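Local coordinates for coenzyme Q-binding protein COQ10 START domain-containing protein (Deinococcus radiodurans R1, PDB 3GGN) that is of unknown function but carries a START-like, helix-grip domain of the polyketide cyclase and lipid transport family, and so probably binds a hydrophobic ligand, at residues Val10-Lys14 against Phe140-Glu145; Leu19-Trp23 against Glu90-Arg94; Thr34-Ser38 against Trp49-Ala53. The contacts are given in a common frame with arbitrary orientation. Residues are numbered along the deposited sequence.

Contact 1 (Val10-Lys14 against Phe140-Glu145); sequences VTIGK and FKREQE
A helix carboxylate takes the backbone NH just past the end of a strand. Gly13 N donates to Glu145 OE2 at 2.9 Å, 177° at the hydrogen. Gly13 (phi/psi -75/51) is the centre of an inverse gamma turn, with a weak 2.7 Å bond from Lys14 N to Ile12 O. Strand 10-12 runs parallel to helix 140-145, 1° between directions and 8.8 Å between axes. CA atoms pair Ile12 with Lys141 (5.8 Å) and Gly13 with Glu145 (6.5 Å). Glu145 OE1 forms an intrahelical salt bridge, 2.7 Å, with Lys141 NZ. The extended Lys141 chain packs along the strand, its CD 3.6 Å from Val10 CG2. Ile12, rotamer mt, is the apolar centre: its CD1 lies 3.6 Å from Phe140 CD2 and 3.7 Å from Lys141 CA. Lys14 CE is 3.5 Å from Gln144 O. Helix 130-146 lies along this first strand, consistent with a Bet v 1-like helix-grip fold. Strand 4-12 bonds to strand 102-111. Phe140 and Gln144 continue the packing onto Leu19 and Val22 of helix 16-24.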
ATOM      1  N   VAL B  10       2.046  -2.739  16.217  1.00 18.32           N
ATOM      2  CA  VAL B  10       1.732  -1.352  15.954  1.00 20.08           C
ATOM      3  C   VAL B  10       0.378  -1.120  16.594  1.00 20.90           C
ATOM      4  O   VAL B  10      -0.490  -1.998  16.576  1.00 19.50           O
ATOM      5  CB  VAL B  10       1.665  -1.061  14.430  1.00 21.17           C
ATOM      6  CG1 VAL B  10       0.412  -1.660  13.835  1.00 21.74           C
ATOM      7  CG2 VAL B  10       1.724   0.436  14.181  1.00 20.82           C
ATOM      8  N   THR B  11       0.218   0.051  17.192  1.00 21.05           N
ATOM      9  CA  THR B  11      -1.030   0.404  17.840  1.00 21.53           C
ATOM     10  C   THR B  11      -1.797   1.275  16.867  1.00 20.63           C
ATOM     11  O   THR B  11      -1.246   2.225  16.312  1.00 17.68           O
ATOM     12  CB  THR B  11      -0.772   1.184  19.135  1.00 22.32           C
ATOM     13  OG1 THR B  11       0.158   0.454  19.949  1.00 25.64           O
ATOM     14  CG2 THR B  11      -2.081   1.388  19.898  1.00 24.90           C
ATOM     15  N   ILE B  12      -3.065   0.947  16.664  1.00 21.53           N
ATOM     16  CA  ILE B  12      -3.897   1.691  15.738  1.00 21.73           C
ATOM     17  C   ILE B  12      -5.194   2.153  16.389  1.00 22.34           C
ATOM     18  O   ILE B  12      -5.867   1.385  17.077  1.00 22.38           O
ATOM     19  CB  ILE B  12      -4.202   0.830  14.504  1.00 23.17           C
ATOM     20  CG1 ILE B  12      -2.879   0.450  13.828  1.00 22.22           C
ATOM     21  CG2 ILE B  12      -5.127   1.575  13.557  1.00 22.05           C
ATOM     22  CD1 ILE B  12      -3.009  -0.527  12.693  1.00 23.85           C
ATOM     23  N   GLY B  13      -5.539   3.417  16.163  1.00 22.99           N
ATOM     24  CA  GLY B  13      -6.750   3.968  16.747  1.00 23.46           C
ATOM     25  C   GLY B  13      -8.051   3.525  16.100  1.00 23.45           C
ATOM     26  O   GLY B  13      -8.889   4.356  15.751  1.00 24.76           O
ATOM     27  N   LYS B  14      -8.224   2.219  15.934  1.00 23.16           N
ATOM     28  CA  LYS B  14      -9.443   1.671  15.348  1.00 22.46           C
ATOM     29  C   LYS B  14      -9.880   0.422  16.119  1.00 23.04           C
ATOM     30  O   LYS B  14      -9.067  -0.224  16.777  1.00 21.54           O
ATOM     31  CB  LYS B  14      -9.213   1.315  13.880  1.00 24.05           C
ATOM     32  CG  LYS B  14      -9.080   2.518  12.947  1.00 26.37           C
ATOM     33  CD  LYS B  14     -10.385   3.311  12.894  1.00 26.77           C
ATOM     34  CE  LYS B  14     -10.305   4.475  11.924  1.00 27.18           C
ATOM     35  NZ  LYS B  14     -11.494   5.377  12.053  1.00 27.51           N
ATOM     36  N   PHE B 140      -0.123   0.208   6.997  1.00 15.33           N
ATOM     37  CA  PHE B 140      -1.433  -0.301   7.395  1.00 15.31           C
ATOM     38  C   PHE B 140      -2.046   0.631   8.441  1.00 14.21           C
ATOM     39  O   PHE B 140      -3.250   0.897   8.426  1.00 17.55           O
ATOM     40  CB  PHE B 140      -1.284  -1.719   7.965  1.00 14.45           C
ATOM     41  CG  PHE B 140      -2.561  -2.296   8.517  1.00 16.63           C
ATOM     42  CD1 PHE B 140      -3.692  -2.423   7.714  1.00 16.72           C
ATOM     43  CD2 PHE B 140      -2.621  -2.746   9.839  1.00 16.42           C
ATOM     44  CE1 PHE B 140      -4.869  -2.997   8.221  1.00 18.08           C
ATOM     45  CE2 PHE B 140      -3.784  -3.318  10.349  1.00 19.72           C
ATOM     46  CZ  PHE B 140      -4.915  -3.443   9.532  1.00 17.77           C
ATOM     47  N   LYS B 141      -1.211   1.128   9.350  1.00 13.27           N
ATOM     48  CA  LYS B 141      -1.667   2.045  10.388  1.00 14.80           C
ATOM     49  C   LYS B 141      -2.146   3.356   9.757  1.00 15.67           C
ATOM     50  O   LYS B 141      -3.256   3.811  10.006  1.00 15.32           O
ATOM     51  CB  LYS B 141      -0.525   2.339  11.362  1.00 17.60           C
ATOM     52  CG  LYS B 141      -0.853   3.392  12.410  1.00 18.58           C
ATOM     53  CD  LYS B 141       0.349   3.611  13.322  1.00 21.43           C
ATOM     54  CE  LYS B 141      -0.010   4.481  14.514  1.00 24.96           C
ATOM     55  NZ  LYS B 141      -0.554   5.787  14.089  1.00 25.67           N
ATOM     56  N   ARG B 142      -1.293   3.957   8.935  1.00 15.62           N
ATOM     57  CA  ARG B 142      -1.628   5.211   8.266  1.00 18.27           C
ATOM     58  C   ARG B 142      -2.884   5.086   7.421  1.00 19.39           C
ATOM     59  O   ARG B 142      -3.763   5.948   7.469  1.00 21.79           O
ATOM     60  CB  ARG B 142      -0.464   5.655   7.377  1.00 18.25           C
ATOM     61  CG  ARG B 142      -0.767   6.840   6.464  1.00 17.57           C
ATOM     62  CD  ARG B 142       0.457   7.187   5.622  1.00 19.72           C
ATOM     63  NE  ARG B 142       0.177   8.242   4.651  1.00 20.72           N
ATOM     64  CZ  ARG B 142      -0.365   8.035   3.457  1.00 17.76           C
ATOM     65  NH1 ARG B 142      -0.679   6.801   3.070  1.00 17.89           N
ATOM     66  NH2 ARG B 142      -0.624   9.066   2.665  1.00 19.15           N
ATOM     67  N   GLU B 143      -2.964   4.012   6.645  1.00 21.29           N
ATOM     68  CA  GLU B 143      -4.108   3.784   5.773  1.00 21.60           C
ATOM     69  C   GLU B 143      -5.405   3.659   6.550  1.00 22.21           C
ATOM     70  O   GLU B 143      -6.420   4.252   6.178  1.00 21.45           O
ATOM     71  CB  GLU B 143      -3.872   2.535   4.923  1.00 23.03           C
ATOM     72  CG  GLU B 143      -2.837   2.756   3.828  1.00 29.17           C
ATOM     73  CD  GLU B 143      -2.458   1.481   3.101  1.00 31.19           C
ATOM     74  OE1 GLU B 143      -3.368   0.702   2.744  1.00 33.15           O
ATOM     75  OE2 GLU B 143      -1.247   1.267   2.881  1.00 33.73           O
ATOM     76  N   GLN B 144      -5.374   2.889   7.631  1.00 20.47           N
ATOM     77  CA  GLN B 144      -6.557   2.706   8.454  1.00 20.73           C
ATOM     78  C   GLN B 144      -6.956   3.987   9.178  1.00 20.71           C
ATOM     79  O   GLN B 144      -8.127   4.360   9.164  1.00 21.08           O
ATOM     80  CB  GLN B 144      -6.330   1.587   9.475  1.00 18.91           C
ATOM     81  CG  GLN B 144      -6.380   0.189   8.877  1.00 20.68           C
ATOM     82  CD  GLN B 144      -7.761  -0.175   8.368  1.00 24.63           C
ATOM     83  OE1 GLN B 144      -8.760  -0.008   9.076  1.00 27.47           O
ATOM     84  NE2 GLN B 144      -7.827  -0.684   7.147  1.00 25.17           N
ATOM     85  N   GLU B 145      -5.989   4.660   9.800  1.00 20.35           N
ATOM     86  CA  GLU B 145      -6.273   5.884  10.540  1.00 22.08           C
ATOM     87  C   GLU B 145      -6.729   7.048   9.664  1.00 24.99           C
ATOM     88  O   GLU B 145      -7.362   7.982  10.158  1.00 25.10           O
ATOM     89  CB  GLU B 145      -5.059   6.298  11.381  1.00 24.08           C
ATOM     90  CG  GLU B 145      -4.567   5.181  12.304  1.00 28.03           C
ATOM     91  CD  GLU B 145      -3.731   5.671  13.468  1.00 29.50           C
ATOM     92  OE1 GLU B 145      -2.997   6.671  13.308  1.00 30.32           O
ATOM     93  OE2 GLU B 145      -3.797   5.036  14.543  1.00 31.14           O
TER

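Contact 2 (Leu19-Trp23 against Glu90-Arg94); sequences LYAVW and EVLFR
Phe93 has the most surface covered, followed by Trp23 and Val91. Helix 19-23 runs nearly antiparallel to strand 90-94, at 165°, with axes 9.6 Å apart. Nearest CA pairs are Tyr20 with Phe93 (6.9 Å) and Trp23 with Val91 (8.3 Å). The strand is extended; Val91 and Phe93 point at the helix. Phe93 (chi1 -62°, chi2 -77°) puts its ring against the first turn of the segment. Tyr20 CA sits over its face, 3.7 Å from the ring centroid, as a CH-pi contact. Leu19 CB is 3.9 Å from Phe93 CE1, and Tyr20 CB is 3.8 Å from Phe93 CE2. The Phe93 edge turns to the face of Trp23 in an offset edge-to-face pair. The centroids of the Phe93 ring and the five-membered ring of Trp23 are 5.4 Å apart, with planes at 66°. Trp23 (chi1 -73°, chi2 77°) lays its indole over Val91. Val91 CG1 stands 4.2 Å from the six-membered ring centroid of Trp23, a second CH-pi contact, and Val91 CG2 is 3.5 Å from Trp23 CZ3. Tyr20 takes rotamer t; its hydroxyl bonds Asp69. Phe140 of the long helix meets Trp23 edge to face. Tyr20, Trp23 and Phe93 thus form an aromatic cluster that seats helix 16-24 on the antiparallel sheet, as in the Bet v 1-like helix-grip fold.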
ATOM      1  N   LEU B  19     -10.010  -4.116  12.168  1.00 19.36           N
ATOM      2  CA  LEU B  19      -8.648  -4.479  11.774  1.00 16.95           C
ATOM      3  C   LEU B  19      -8.548  -5.965  11.470  1.00 17.36           C
ATOM      4  O   LEU B  19      -7.871  -6.372  10.519  1.00 17.45           O
ATOM      5  CB  LEU B  19      -7.673  -4.114  12.890  1.00 14.79           C
ATOM      6  CG  LEU B  19      -7.719  -2.634  13.264  1.00 15.20           C
ATOM      7  CD1 LEU B  19      -6.902  -2.421  14.523  1.00 16.92           C
ATOM      8  CD2 LEU B  19      -7.196  -1.769  12.108  1.00 13.22           C
ATOM      9  N   TYR B  20      -9.213  -6.770  12.294  1.00 16.49           N
ATOM     10  CA  TYR B  20      -9.232  -8.214  12.110  1.00 18.27           C
ATOM     11  C   TYR B  20      -9.840  -8.528  10.747  1.00 17.38           C
ATOM     12  O   TYR B  20      -9.376  -9.422  10.042  1.00 17.38           O
ATOM     13  CB  TYR B  20     -10.076  -8.874  13.204  1.00 15.03           C
ATOM     14  CG  TYR B  20     -10.578 -10.259  12.847  1.00 16.72           C
ATOM     15  CD1 TYR B  20      -9.845 -11.406  13.174  1.00 16.23           C
ATOM     16  CD2 TYR B  20     -11.780 -10.422  12.162  1.00 13.00           C
ATOM     17  CE1 TYR B  20     -10.306 -12.681  12.823  1.00 16.38           C
ATOM     18  CE2 TYR B  20     -12.241 -11.678  11.810  1.00 17.53           C
ATOM     19  CZ  TYR B  20     -11.506 -12.805  12.142  1.00 18.67           C
ATOM     20  OH  TYR B  20     -11.996 -14.050  11.803  1.00 21.72           O
ATOM     21  N   ALA B  21     -10.873  -7.771  10.389  1.00 19.33           N
ATOM     22  CA  ALA B  21     -11.584  -7.956   9.121  1.00 21.32           C
ATOM     23  C   ALA B  21     -10.676  -7.858   7.902  1.00 20.38           C
ATOM     24  O   ALA B  21     -10.827  -8.622   6.944  1.00 20.05           O
ATOM     25  CB  ALA B  21     -12.712  -6.942   9.012  1.00 21.20           C
ATOM     26  N   VAL B  22      -9.739  -6.917   7.929  1.00 18.49           N
ATOM     27  CA  VAL B  22      -8.821  -6.755   6.806  1.00 19.05           C
ATOM     28  C   VAL B  22      -7.917  -7.978   6.721  1.00 20.58           C
ATOM     29  O   VAL B  22      -7.835  -8.627   5.676  1.00 21.59           O
ATOM     30  CB  VAL B  22      -7.945  -5.482   6.963  1.00 19.31           C
ATOM     31  CG1 VAL B  22      -6.966  -5.370   5.798  1.00 18.09           C
ATOM     32  CG2 VAL B  22      -8.834  -4.239   7.025  1.00 22.10           C
ATOM     33  N   TRP B  23      -7.255  -8.304   7.830  1.00 18.52           N
ATOM     34  CA  TRP B  23      -6.351  -9.453   7.870  1.00 17.96           C
ATOM     35  C   TRP B  23      -7.006 -10.790   7.530  1.00 17.29           C
ATOM     36  O   TRP B  23      -6.372 -11.648   6.920  1.00 16.51           O
ATOM     37  CB  TRP B  23      -5.683  -9.560   9.242  1.00 15.18           C
ATOM     38  CG  TRP B  23      -4.654  -8.508   9.463  1.00 15.41           C
ATOM     39  CD1 TRP B  23      -4.871  -7.200   9.770  1.00 16.65           C
ATOM     40  CD2 TRP B  23      -3.239  -8.657   9.311  1.00 16.25           C
ATOM     41  NE1 TRP B  23      -3.680  -6.517   9.811  1.00 15.88           N
ATOM     42  CE2 TRP B  23      -2.660  -7.388   9.534  1.00 15.09           C
ATOM     43  CE3 TRP B  23      -2.403  -9.740   9.000  1.00 16.45           C
ATOM     44  CZ2 TRP B  23      -1.278  -7.167   9.458  1.00 15.57           C
ATOM     45  CZ3 TRP B  23      -1.030  -9.523   8.923  1.00 18.54           C
ATOM     46  CH2 TRP B  23      -0.482  -8.244   9.153  1.00 18.78           C
ATOM     47  N   GLU B  90       1.086 -15.538  13.053  1.00 19.14           N
ATOM     48  CA  GLU B  90       0.076 -15.264  14.054  1.00 20.77           C
ATOM     49  C   GLU B  90      -0.097 -13.761  14.174  1.00 18.30           C
ATOM     50  O   GLU B  90       0.881 -13.022  14.309  1.00 20.79           O
ATOM     51  CB  GLU B  90       0.503 -15.851  15.404  1.00 20.19           C
ATOM     52  CG  GLU B  90      -0.561 -15.765  16.479  1.00 28.76           C
ATOM     53  CD  GLU B  90      -0.055 -16.186  17.846  1.00 29.98           C
ATOM     54  OE1 GLU B  90      -0.862 -16.182  18.795  1.00 33.04           O
ATOM     55  OE2 GLU B  90       1.148 -16.518  17.976  1.00 34.48           O
ATOM     56  N   VAL B  91      -1.337 -13.306  14.096  1.00 17.16           N
ATOM     57  CA  VAL B  91      -1.613 -11.887  14.247  1.00 17.04           C
ATOM     58  C   VAL B  91      -2.637 -11.764  15.360  1.00 17.56           C
ATOM     59  O   VAL B  91      -3.692 -12.395  15.313  1.00 19.89           O
ATOM     60  CB  VAL B  91      -2.183 -11.255  12.959  1.00 17.39           C
ATOM     61  CG1 VAL B  91      -2.331  -9.740  13.157  1.00 17.13           C
ATOM     62  CG2 VAL B  91      -1.256 -11.532  11.782  1.00 20.93           C
ATOM     63  N   LEU B  92      -2.306 -10.977  16.376  1.00 16.85           N
ATOM     64  CA  LEU B  92      -3.208 -10.764  17.501  1.00 18.68           C
ATOM     65  C   LEU B  92      -3.761  -9.344  17.424  1.00 18.90           C
ATOM     66  O   LEU B  92      -3.118  -8.451  16.876  1.00 17.57           O
ATOM     67  CB  LEU B  92      -2.465 -10.941  18.828  1.00 15.50           C
ATOM     68  CG  LEU B  92      -1.822 -12.295  19.129  1.00 17.54           C
ATOM     69  CD1 LEU B  92      -1.064 -12.202  20.452  1.00 16.77           C
ATOM     70  CD2 LEU B  92      -2.891 -13.373  19.191  1.00 17.22           C
ATOM     71  N   PHE B  93      -4.957  -9.152  17.969  1.00 19.26           N
ATOM     72  CA  PHE B  93      -5.601  -7.843  17.996  1.00 20.83           C
ATOM     73  C   PHE B  93      -5.925  -7.636  19.463  1.00 23.74           C
ATOM     74  O   PHE B  93      -6.932  -8.135  19.967  1.00 25.53           O
ATOM     75  CB  PHE B  93      -6.862  -7.865  17.135  1.00 20.31           C
ATOM     76  CG  PHE B  93      -6.587  -8.159  15.685  1.00 18.32           C
ATOM     77  CD1 PHE B  93      -6.079  -7.168  14.848  1.00 15.93           C
ATOM     78  CD2 PHE B  93      -6.773  -9.442  15.172  1.00 18.53           C
ATOM     79  CE1 PHE B  93      -5.759  -7.447  13.525  1.00 16.34           C
ATOM     80  CE2 PHE B  93      -6.453  -9.740  13.841  1.00 16.97           C
ATOM     81  CZ  PHE B  93      -5.945  -8.737  13.016  1.00 17.87           C
ATOM     82  N   ARG B  94      -5.048  -6.908  20.145  1.00 23.95           N
ATOM     83  CA  ARG B  94      -5.187  -6.673  21.578  1.00 23.18           C
ATOM     84  C   ARG B  94      -5.532  -5.241  21.932  1.00 22.08           C
ATOM     85  O   ARG B  94      -5.223  -4.314  21.190  1.00 21.57           O
ATOM     86  CB  ARG B  94      -3.877  -7.031  22.286  1.00 23.86           C
ATOM     87  CG  ARG B  94      -3.160  -8.229  21.708  1.00 24.91           C
ATOM     88  CD  ARG B  94      -1.893  -8.556  22.481  1.00 25.81           C
ATOM     89  NE  ARG B  94      -0.942  -7.450  22.557  1.00 25.78           N
ATOM     90  CZ  ARG B  94       0.275  -7.563  23.091  1.00 25.93           C
ATOM     91  NH1 ARG B  94       0.677  -8.723  23.585  1.00 23.05           N
ATOM     92  NH2 ARG B  94       1.091  -6.524  23.138  1.00 27.36           N
TER

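Contact 3 (Thr34-Ser38 against Trp49-Ala53); sequences THLRS and WTVEA
A salt bridge and three backbone hydrogen bonds join these two antiparallel strands. Arg37 NH1 lies 2.7 Å from Glu52 OE2; the Arg37 side chain is extended (chi1 to chi3 all t), and Glu52 folds back with chi1 and chi2 both m. Thr50 O accepts twice, from Arg37 N at 2.8 Å and Ser38 N at 3.2 Å. Thr50 N returns a bond to Ser38 O at 3.0 Å. Arg37 (phi/psi -94/-47) departs from the extended conformation, so that both Arg37 and Ser38 face Thr50. Ser38 and Thr50 form a hydrogen-bonded pair with CA atoms 5.2 Å apart. The closest CA pair is Arg37 with Val51, 4.7 Å. The short axes of 36-38 and 49-52 cross at 125° and approach to 4.5 Å.

Two waters extend the polar network. One gives a hydrogen bond to His35 O (2.6 Å) and accepts one from Glu52 N (2.8 Å). The other links Ser38 OG (2.8 Å) and Thr50 OG1 (2.6 Å). Trp49 CA adds a CH contact to Ser38 O at 3.5 Å.

Leu36, rotamer mt, provides the apolar packing. Its CD1 is 3.4 Å from Trp49 CZ3, and its CD2 is 3.7 Å from Val51 CG1. Trp49 (chi1 -65°, chi2 50°) also stacks on Trp77, and its NE1 bonds Ser47. Leu146 of the second subunit packs on Arg37. The motif is a classic beta bulge, set near the open end of the hairpin of strands 36-41 and 46-52.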
ATOM      1  N   THR B  34       4.001  -7.567   2.207  1.00 23.54           N
ATOM      2  CA  THR B  34       4.569  -7.441   0.870  1.00 22.92           C
ATOM      3  C   THR B  34       5.513  -8.534   0.381  1.00 22.93           C
ATOM      4  O   THR B  34       5.771  -8.624  -0.818  1.00 25.86           O
ATOM      5  CB  THR B  34       5.241  -6.064   0.706  1.00 21.70           C
ATOM      6  OG1 THR B  34       6.276  -5.904   1.681  1.00 23.17           O
ATOM      7  CG2 THR B  34       4.211  -4.967   0.891  1.00 20.17           C
ATOM      8  N   HIS B  35       6.023  -9.373   1.276  1.00 24.10           N
ATOM      9  CA  HIS B  35       6.917 -10.446   0.836  1.00 25.14           C
ATOM     10  C   HIS B  35       6.133 -11.559   0.133  1.00 26.03           C
ATOM     11  O   HIS B  35       6.711 -12.400  -0.557  1.00 24.59           O
ATOM     12  CB  HIS B  35       7.703 -11.031   2.016  1.00 25.11           C
ATOM     13  CG  HIS B  35       6.847 -11.484   3.158  1.00 29.04           C
ATOM     14  ND1 HIS B  35       6.075 -10.615   3.900  1.00 29.97           N
ATOM     15  CD2 HIS B  35       6.663 -12.710   3.703  1.00 29.58           C
ATOM     16  CE1 HIS B  35       5.456 -11.286   4.856  1.00 31.54           C
ATOM     17  NE2 HIS B  35       5.795 -12.559   4.758  1.00 30.98           N
ATOM     18  N   LEU B  36       4.815 -11.550   0.301  1.00 23.41           N
ATOM     19  CA  LEU B  36       3.955 -12.557  -0.309  1.00 22.67           C
ATOM     20  C   LEU B  36       3.498 -12.118  -1.690  1.00 23.38           C
ATOM     21  O   LEU B  36       3.233 -10.938  -1.916  1.00 23.91           O
ATOM     22  CB  LEU B  36       2.727 -12.802   0.569  1.00 21.55           C
ATOM     23  CG  LEU B  36       2.964 -13.350   1.976  1.00 22.65           C
ATOM     24  CD1 LEU B  36       1.619 -13.507   2.681  1.00 24.36           C
ATOM     25  CD2 LEU B  36       3.694 -14.689   1.908  1.00 21.66           C
ATOM     26  N   ARG B  37       3.404 -13.071  -2.612  1.00 23.76           N
ATOM     27  CA  ARG B  37       2.960 -12.776  -3.966  1.00 24.68           C
ATOM     28  C   ARG B  37       1.457 -13.010  -4.062  1.00 23.85           C
ATOM     29  O   ARG B  37       0.721 -12.170  -4.583  1.00 24.10           O
ATOM     30  CB  ARG B  37       3.678 -13.669  -4.983  1.00 26.63           C
ATOM     31  CG  ARG B  37       3.229 -13.438  -6.420  1.00 32.07           C
ATOM     32  CD  ARG B  37       3.729 -14.536  -7.348  1.00 37.36           C
ATOM     33  NE  ARG B  37       3.244 -14.367  -8.715  1.00 39.87           N
ATOM     34  CZ  ARG B  37       3.673 -13.426  -9.553  1.00 42.72           C
ATOM     35  NH1 ARG B  37       4.605 -12.563  -9.167  1.00 44.46           N
ATOM     36  NH2 ARG B  37       3.165 -13.344 -10.776  1.00 43.28           N
ATOM     37  N   SER B  38       1.003 -14.151  -3.549  1.00 21.94           N
ATOM     38  CA  SER B  38      -0.416 -14.473  -3.588  1.00 22.32           C
ATOM     39  C   SER B  38      -0.858 -15.460  -2.505  1.00 21.27           C
ATOM     40  O   SER B  38      -0.068 -16.274  -2.015  1.00 20.46           O
ATOM     41  CB  SER B  38      -0.778 -15.048  -4.959  1.00 23.34           C
ATOM     42  OG  SER B  38      -0.168 -16.317  -5.157  1.00 22.86           O
ATOM     43  N   TRP B  49      -0.256 -20.626  -0.639  1.00 18.30           N
ATOM     44  CA  TRP B  49       0.566 -19.428  -0.564  1.00 20.97           C
ATOM     45  C   TRP B  49       1.677 -19.464  -1.620  1.00 23.07           C
ATOM     46  O   TRP B  49       2.132 -20.534  -2.015  1.00 23.18           O
ATOM     47  CB  TRP B  49       1.171 -19.316   0.837  1.00 19.55           C
ATOM     48  CG  TRP B  49       0.151 -19.110   1.930  1.00 19.84           C
ATOM     49  CD1 TRP B  49      -0.988 -19.834   2.137  1.00 18.32           C
ATOM     50  CD2 TRP B  49       0.184 -18.114   2.958  1.00 16.97           C
ATOM     51  NE1 TRP B  49      -1.672 -19.344   3.230  1.00 18.17           N
ATOM     52  CE2 TRP B  49      -0.972 -18.289   3.752  1.00 20.24           C
ATOM     53  CE3 TRP B  49       1.080 -17.090   3.289  1.00 19.09           C
ATOM     54  CZ2 TRP B  49      -1.258 -17.475   4.854  1.00 18.91           C
ATOM     55  CZ3 TRP B  49       0.796 -16.280   4.388  1.00 15.98           C
ATOM     56  CH2 TRP B  49      -0.366 -16.479   5.155  1.00 18.40           C
ATOM     57  N   THR B  50       2.108 -18.285  -2.063  1.00 23.53           N
ATOM     58  CA  THR B  50       3.147 -18.163  -3.079  1.00 23.84           C
ATOM     59  C   THR B  50       4.006 -16.917  -2.863  1.00 25.39           C
ATOM     60  O   THR B  50       3.490 -15.854  -2.522  1.00 23.12           O
ATOM     61  CB  THR B  50       2.522 -18.070  -4.484  1.00 25.82           C
ATOM     62  OG1 THR B  50       1.596 -19.149  -4.668  1.00 24.84           O
ATOM     63  CG2 THR B  50       3.600 -18.146  -5.562  1.00 27.47           C
ATOM     64  N   VAL B  51       5.314 -17.064  -3.066  1.00 26.31           N
ATOM     65  CA  VAL B  51       6.268 -15.965  -2.931  1.00 30.14           C
ATOM     66  C   VAL B  51       7.214 -15.944  -4.135  1.00 32.08           C
ATOM     67  O   VAL B  51       7.392 -16.951  -4.805  1.00 31.56           O
ATOM     68  CB  VAL B  51       7.131 -16.100  -1.660  1.00 30.41           C
ATOM     69  CG1 VAL B  51       6.280 -15.886  -0.420  1.00 29.87           C
ATOM     70  CG2 VAL B  51       7.798 -17.471  -1.637  1.00 31.95           C
ATOM     71  N   GLU B  52       7.822 -14.789  -4.392  1.00 36.68           N
ATOM     72  CA  GLU B  52       8.750 -14.628  -5.509  1.00 40.77           C
ATOM     73  C   GLU B  52      10.131 -15.216  -5.232  1.00 41.40           C
ATOM     74  O   GLU B  52      10.879 -14.708  -4.398  1.00 43.14           O
ATOM     75  CB  GLU B  52       8.885 -13.146  -5.858  1.00 42.04           C
ATOM     76  CG  GLU B  52       7.731 -12.615  -6.683  1.00 45.91           C
ATOM     77  CD  GLU B  52       7.697 -13.221  -8.070  1.00 47.24           C
ATOM     78  OE1 GLU B  52       8.629 -12.950  -8.857  1.00 48.72           O
ATOM     79  OE2 GLU B  52       6.748 -13.972  -8.374  1.00 49.83           O
ATOM     80  N   ALA B  53      10.467 -16.286  -5.943  1.00 43.00           N
ATOM     81  CA  ALA B  53      11.758 -16.943  -5.774  1.00 43.38           C
ATOM     82  C   ALA B  53      12.801 -16.342  -6.712  1.00 43.71           C
ATOM     83  O   ALA B  53      12.472 -15.863  -7.797  1.00 43.28           O
ATOM     84  CB  ALA B  53      11.621 -18.438  -6.034  1.00 42.79           C
TER
HETATM   85  O   HOH W   1       7.094 -12.384  -3.163  1.00 30.49           O
HETATM   86  O   HOH W   2      -0.914 -18.784  -4.016  1.00 22.87           O

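From the N terminus, strand 4-12 enters contact 1 first. Its partner is the C-terminal helix, so contact 1 closes the longest loop and encloses the other two. Helix 16-24 follows and meets strand 86-95 in contact 2. Contact 3 is nested inside that loop and closes the hairpin of 36-41 and 46-52. Contacts 1 and 2 touch, with Phe140 CE2 3.2 Å from Trp23 NE1, which packs helix 130-146 on helix 16-24; each contact ties one of these helices to a strand of the same sheet. Contact 3 lies across the chain's centre from contact 2, about 20 Å between centres. Arg142 reaches Leu36 O of the second subunit, relating contacts 1 and 3 across the dimer.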